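Local coordinates for NAD-dependent epimerase/dehydratase (Methylobacillus flagellatus KT, PDB 3GPI), which is of unknown function but probably binds a dinucleotide cofactor and acts as an NAD-dependent oxidoreductase, at residues V68-A73 with F105-T110; T150-S155 with R208-T213. One frame throughout, in Å; residues are numbered along the deposited sequence.

Contact 1 of 2, residues V68-A73 with F105-T110; sequences VYCVAA and FFVSST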
loop_
_atom_site.group_PDB
_atom_site.type_symbol
_atom_site.label_atom_id
_atom_site.label_comp_id
_atom_site.label_asym_id
_atom_site.label_seq_id
_atom_site.Cartn_x
_atom_site.Cartn_y
_atom_site.Cartn_z
ATOM N N VAL A 68 8.767 -9.247 0.347
ATOM C CA VAL A 68 7.831 -8.128 0.244
ATOM C C VAL A 68 8.004 -7.319 1.520
ATOM O O VAL A 68 7.768 -7.846 2.609
ATOM C CB VAL A 68 6.355 -8.606 0.121
ATOM C CG1 VAL A 68 5.451 -7.402 -0.037
ATOM C CG2 VAL A 68 6.212 -9.534 -1.063
ATOM N N TYR A 69 8.441 -6.073 1.385
ATOM C CA TYR A 69 8.737 -5.270 2.549
ATOM C C TYR A 69 7.657 -4.211 2.701
ATOM O O TYR A 69 7.551 -3.326 1.862
ATOM C CB TYR A 69 10.122 -4.638 2.386
ATOM C CG TYR A 69 10.666 -4.025 3.650
ATOM C CD1 TYR A 69 11.387 -4.790 4.551
ATOM C CD2 TYR A 69 10.432 -2.684 3.943
ATOM C CE1 TYR A 69 11.867 -4.244 5.715
ATOM C CE2 TYR A 69 10.932 -2.117 5.098
ATOM C CZ TYR A 69 11.634 -2.907 5.981
ATOM O OH TYR A 69 12.106 -2.350 7.139
ATOM N N CYS A 70 6.894 -4.348 3.777
ATOM C CA CYS A 70 5.749 -3.480 4.073
ATOM C C CYS A 70 6.013 -2.552 5.266
ATOM O O CYS A 70 5.206 -1.647 5.499
ATOM C CB CYS A 70 4.558 -4.343 4.437
ATOM S SG CYS A 70 4.137 -5.610 3.256
ATOM N N VAL A 71 7.135 -2.733 5.974
ATOM C CA VAL A 71 7.351 -2.028 7.260
ATOM C C VAL A 71 7.422 -0.494 7.095
ATOM O O VAL A 71 6.804 0.229 7.875
ATOM C CB VAL A 71 8.587 -2.581 8.012
ATOM C CG1 VAL A 71 8.882 -1.775 9.307
ATOM C CG2 VAL A 71 8.395 -4.077 8.302
ATOM N N ALA A 72 8.120 -0.013 6.068
ATOM C CA ALA A 72 8.294 1.437 5.870
ATOM C C ALA A 72 6.929 2.062 5.614
ATOM O O ALA A 72 6.608 3.132 6.161
ATOM C CB ALA A 72 9.303 1.727 4.729
ATOM N N ALA A 73 6.089 1.382 4.834
ATOM C CA ALA A 73 4.721 1.877 4.613
ATOM C C ALA A 73 3.890 1.999 5.906
ATOM O O ALA A 73 3.197 3.012 6.102
ATOM C CB ALA A 73 3.999 1.026 3.555
ATOM N N PHE A 105 9.952 -6.633 -3.438
ATOM C CA PHE A 105 8.821 -5.722 -3.636
ATOM C C PHE A 105 8.756 -4.806 -2.436
ATOM O O PHE A 105 8.641 -5.282 -1.287
ATOM C CB PHE A 105 7.504 -6.488 -3.801
ATOM C CG PHE A 105 7.429 -7.307 -5.049
ATOM C CD1 PHE A 105 7.031 -6.716 -6.237
ATOM C CD2 PHE A 105 7.811 -8.656 -5.075
ATOM C CE1 PHE A 105 6.952 -7.447 -7.398
ATOM C CE2 PHE A 105 7.733 -9.395 -6.261
ATOM C CZ PHE A 105 7.314 -8.800 -7.417
ATOM N N PHE A 106 8.854 -3.488 -2.670
ATOM C CA PHE A 106 8.898 -2.564 -1.565
ATOM C C PHE A 106 7.658 -1.692 -1.611
ATOM O O PHE A 106 7.423 -1.016 -2.638
ATOM C CB PHE A 106 10.176 -1.726 -1.687
ATOM C CG PHE A 106 10.298 -0.638 -0.664
ATOM C CD1 PHE A 106 10.732 -0.914 0.625
ATOM C CD2 PHE A 106 9.979 0.670 -0.998
ATOM C CE1 PHE A 106 10.828 0.106 1.600
ATOM C CE2 PHE A 106 10.078 1.698 -0.049
ATOM C CZ PHE A 106 10.493 1.422 1.241
ATOM N N VAL A 107 6.900 -1.669 -0.514
ATOM C CA VAL A 107 5.679 -0.869 -0.453
ATOM C C VAL A 107 6.049 0.512 0.034
ATOM O O VAL A 107 6.410 0.732 1.182
ATOM C CB VAL A 107 4.594 -1.496 0.437
ATOM C CG1 VAL A 107 3.339 -0.634 0.458
ATOM C CG2 VAL A 107 4.262 -2.932 -0.026
ATOM N N SER A 108 5.929 1.443 -0.882
ATOM C CA SER A 108 6.198 2.855 -0.602
ATOM C C SER A 108 4.868 3.592 -0.572
ATOM O O SER A 108 3.798 2.979 -0.448
ATOM C CB SER A 108 7.091 3.350 -1.711
ATOM O OG SER A 108 7.488 4.718 -1.536
ATOM N N SER A 109 4.915 4.918 -0.695
ATOM C CA SER A 109 3.735 5.758 -0.600
ATOM C C SER A 109 3.741 6.846 -1.653
ATOM O O SER A 109 4.795 7.425 -1.922
ATOM C CB SER A 109 3.772 6.473 0.762
ATOM O OG SER A 109 2.715 7.430 0.854
ATOM N N THR A 110 2.578 7.169 -2.222
ATOM C CA THR A 110 2.465 8.334 -3.114
ATOM C C THR A 110 2.667 9.660 -2.372
ATOM O O THR A 110 2.728 10.696 -3.042
ATOM C CB THR A 110 1.169 8.337 -3.893
ATOM O OG1 THR A 110 0.084 8.248 -2.963
ATOM C CG2 THR A 110 1.125 7.118 -4.868
HETATM O O HOH W 1 7.402 -0.675 3.151
#
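Two neighbouring parallel strands of a Rossmann-type sheet, 66-69 and 103-109, run together here until the first ends and its chain turns into helix 71-76. The close-packed part is the paired strand end. Y69 uses both its backbone groups: its N-H meets F105 O at 2.8 Å, nearly along the C=O axis, and its O accepts the N-H of V107 at 3.0 Å in an almost straight bond. On one face of the sheet Y69 and F106, each with CG anti to the backbone N, send their rings out side by side in the same direction. The planes are only 13° apart, yet neither ring lies over the other; they meet rim to rim, Y69 CD2 standing 3.7 Å from F106 CE1. A72 CB, on the first turn of the helix, adds a methyl contact to F106 CZ at 3.7 Å, while M137, A140 and E141 of helix 132-143 and L89 of helix 86-95 pack around the same phenyl group. On the face of V68 and F105 the side chains stand farther apart: V68 CG2 stays 4.3 Å from F105 CB, and C70 SG approaches V107 CG2 no closer than 4.2 Å. Beyond Y69 the backbones diverge, and direct pairing gives way to a bridging water and to a close contact of A73 CB with V107 CG1 at 3.6 Å. Held by three bonds, the water accepts from A73 N and donates to Y69 O and, at 2.6 Å, to V107 O.

Contact 2 of 2, residues T150-S155 with R208-T213; sequences TILRFS and RLYIVT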
loop_
_atom_site.group_PDB
_atom_site.type_symbol
_atom_site.label_atom_id
_atom_site.label_comp_id
_atom_site.label_asym_id
_atom_site.label_seq_id
_atom_site.Cartn_x
_atom_site.Cartn_y
_atom_site.Cartn_z
ATOM N N THR A 150 11.006 -3.917 -7.277
ATOM C CA THR A 150 9.874 -3.146 -7.733
ATOM C C THR A 150 9.386 -2.363 -6.539
ATOM O O THR A 150 9.021 -2.933 -5.514
ATOM C CB THR A 150 8.760 -4.045 -8.212
ATOM O OG1 THR A 150 9.227 -4.787 -9.344
ATOM C CG2 THR A 150 7.526 -3.195 -8.622
ATOM N N ILE A 151 9.391 -1.047 -6.694
ATOM C CA ILE A 151 8.834 -0.139 -5.700
ATOM C C ILE A 151 7.368 0.087 -6.078
ATOM O O ILE A 151 7.013 0.348 -7.226
ATOM C CB ILE A 151 9.585 1.185 -5.769
ATOM C CG1 ILE A 151 11.019 1.000 -5.267
ATOM C CG2 ILE A 151 8.863 2.271 -4.964
ATOM C CD1 ILE A 151 11.900 2.137 -5.715
ATOM N N LEU A 152 6.522 -0.058 -5.056
ATOM C CA LEU A 152 5.077 0.097 -5.229
ATOM C C LEU A 152 4.642 1.306 -4.406
ATOM O O LEU A 152 4.535 1.206 -3.166
ATOM C CB LEU A 152 4.380 -1.167 -4.714
ATOM C CG LEU A 152 4.837 -2.419 -5.473
ATOM C CD1 LEU A 152 4.352 -3.652 -4.729
ATOM C CD2 LEU A 152 4.384 -2.412 -6.912
ATOM N N ARG A 153 4.408 2.448 -5.073
ATOM C CA ARG A 153 3.961 3.631 -4.314
ATOM C C ARG A 153 2.445 3.588 -4.183
ATOM O O ARG A 153 1.735 3.828 -5.159
ATOM C CB ARG A 153 4.386 4.902 -5.050
ATOM C CG ARG A 153 5.886 5.137 -4.925
ATOM C CD ARG A 153 6.337 6.389 -5.681
ATOM N NE ARG A 153 7.793 6.511 -5.620
ATOM C CZ ARG A 153 8.518 7.200 -6.511
ATOM N NH1 ARG A 153 7.942 7.831 -7.513
ATOM N NH2 ARG A 153 9.831 7.204 -6.377
ATOM N N PHE A 154 1.982 3.144 -3.003
ATOM C CA PHE A 154 0.547 2.996 -2.766
ATOM C C PHE A 154 -0.059 4.367 -2.438
ATOM O O PHE A 154 0.553 5.152 -1.690
ATOM C CB PHE A 154 0.322 2.112 -1.539
ATOM C CG PHE A 154 0.265 0.628 -1.810
ATOM C CD1 PHE A 154 -0.765 -0.116 -1.253
ATOM C CD2 PHE A 154 1.216 -0.010 -2.573
ATOM C CE1 PHE A 154 -0.841 -1.505 -1.477
ATOM C CE2 PHE A 154 1.120 -1.387 -2.834
ATOM C CZ PHE A 154 0.118 -2.144 -2.278
ATOM N N SER A 155 -1.234 4.656 -3.004
ATOM C CA SER A 155 -2.024 5.786 -2.511
ATOM C C SER A 155 -2.678 5.403 -1.185
ATOM O O SER A 155 -2.246 4.458 -0.530
ATOM C CB SER A 155 -2.994 6.222 -3.586
ATOM O OG SER A 155 -3.872 5.199 -3.986
ATOM N N ARG A 208 10.411 -1.395 -12.535
ATOM C CA ARG A 208 11.033 -1.031 -11.276
ATOM C C ARG A 208 10.156 -0.177 -10.348
ATOM O O ARG A 208 10.470 -0.065 -9.183
ATOM C CB ARG A 208 12.432 -0.423 -11.470
ATOM C CG ARG A 208 13.460 -1.520 -11.798
ATOM C CD ARG A 208 14.876 -1.020 -11.854
ATOM N NE ARG A 208 15.437 -0.673 -10.552
ATOM C CZ ARG A 208 16.012 -1.539 -9.720
ATOM N NH1 ARG A 208 16.091 -2.817 -10.052
ATOM N NH2 ARG A 208 16.472 -1.127 -8.535
ATOM N N LEU A 209 9.083 0.394 -10.878
ATOM C CA LEU A 209 8.234 1.321 -10.119
ATOM C C LEU A 209 6.835 1.338 -10.671
ATOM O O LEU A 209 6.633 1.494 -11.856
ATOM C CB LEU A 209 8.858 2.730 -10.226
ATOM C CG LEU A 209 8.095 3.895 -9.591
ATOM C CD1 LEU A 209 7.953 3.764 -8.088
ATOM C CD2 LEU A 209 8.806 5.251 -9.914
ATOM N N TYR A 210 5.854 1.224 -9.759
ATOM C CA TYR A 210 4.437 1.455 -10.104
ATOM C C TYR A 210 3.824 2.323 -9.059
ATOM O O TYR A 210 4.107 2.168 -7.859
ATOM C CB TYR A 210 3.600 0.166 -10.044
ATOM C CG TYR A 210 3.960 -0.927 -11.035
ATOM C CD1 TYR A 210 3.353 -0.991 -12.290
ATOM C CD2 TYR A 210 4.913 -1.877 -10.711
ATOM C CE1 TYR A 210 3.692 -2.014 -13.192
ATOM C CE2 TYR A 210 5.255 -2.907 -11.609
ATOM C CZ TYR A 210 4.637 -2.953 -12.831
ATOM O OH TYR A 210 5.045 -3.981 -13.666
ATOM N N ILE A 211 2.936 3.185 -9.518
ATOM C CA ILE A 211 1.962 3.828 -8.646
ATOM C C ILE A 211 0.790 2.841 -8.517
ATOM O O ILE A 211 0.245 2.348 -9.516
ATOM C CB ILE A 211 1.479 5.155 -9.246
ATOM C CG1 ILE A 211 2.644 6.150 -9.208
ATOM C CG2 ILE A 211 0.321 5.736 -8.363
ATOM C CD1 ILE A 211 2.352 7.518 -9.853
ATOM N N VAL A 212 0.417 2.516 -7.281
ATOM C CA VAL A 212 -0.679 1.576 -7.019
ATOM C C VAL A 212 -1.844 2.391 -6.507
ATOM O O VAL A 212 -1.857 2.809 -5.343
ATOM C CB VAL A 212 -0.220 0.503 -6.011
ATOM C CG1 VAL A 212 -1.296 -0.567 -5.879
ATOM C CG2 VAL A 212 1.021 -0.207 -6.527
ATOM N N THR A 213 -2.792 2.624 -7.403
ATOM C CA THR A 213 -3.945 3.500 -7.128
ATOM C C THR A 213 -5.081 3.102 -8.058
ATOM O O THR A 213 -4.842 2.435 -9.067
ATOM C CB THR A 213 -3.537 4.991 -7.237
ATOM O OG1 THR A 213 -4.517 5.827 -6.615
ATOM C CG2 THR A 213 -3.329 5.410 -8.694
#
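In the same Rossmann-type sheet, strand 209-212 lies parallel to strand 149-158, joined to it by five backbone hydrogen bonds from I151 N to S155 N. Side chains fill both faces. On one, R153 and L209 cross obliquely. R153 leaves with CG anti to the carbonyl carbon and runs extended from CG to NE, whereas L209 has CG anti to its backbone N (chi1 176°), which, with chi2 at 63°, brings CD1 back toward the neighbouring strand and CD2 near the arginine's end. L209 CD1 thus sits 3.7 Å above the guanidinium plane of R153, toward its rim, and also touches I151 CG2; L209 CD2 reaches R153 NH1 at 3.6 Å. The guanidinium is fixed by a salt bridge to E141 and a hydrogen bond to Y113. An alanine in place of R153 would probably loosen this face, losing the salt bridge to E141, the bond to Y113 and the flat surface against which L209 packs. On the other face, V212 stands beside F154 and points the same way. V212 CG1, anti to the backbone N, lies over the F154 ring in a CH-pi contact, 4.1 Å from the centroid, while V212 CG2 leans on L152 CB at 3.9 Å. Toward the start of the two strands, T150 CG2 meets the edge of the Y210 ring in its plane, 3.6 Å from Y210 CD2, and L152 CD2 approaches that ring obliquely. Past the last pair, S155 turns OG into the crowded position between its backbone N and carbonyl carbon (chi1 59°), 2.8 Å from T213 OG1.

From the N terminus, strands 6-9, 29-33 and 45-47 precede strand 66-69; the chain then passes through helices 71-76 and 86-95 and returns in strand 103-109, where contact 1 closes a parallel crossover. Helix 132-143 leads to strand 149-158, and a longer excursion through strand 181-186 and helix 187-201 precedes strand 209-212, where contact 2 closes the second loop. The two loops follow in series, neither nesting nor crossing. The contact centres lie about 9 Å apart because 103-109 and 149-158 are neighbours: L152 N and O probably hydrogen-bond to F106 O and S108 N. With that pairing between them, both belong to one run of four strands, while E141 of helix 132-143 reaches S108 and R153.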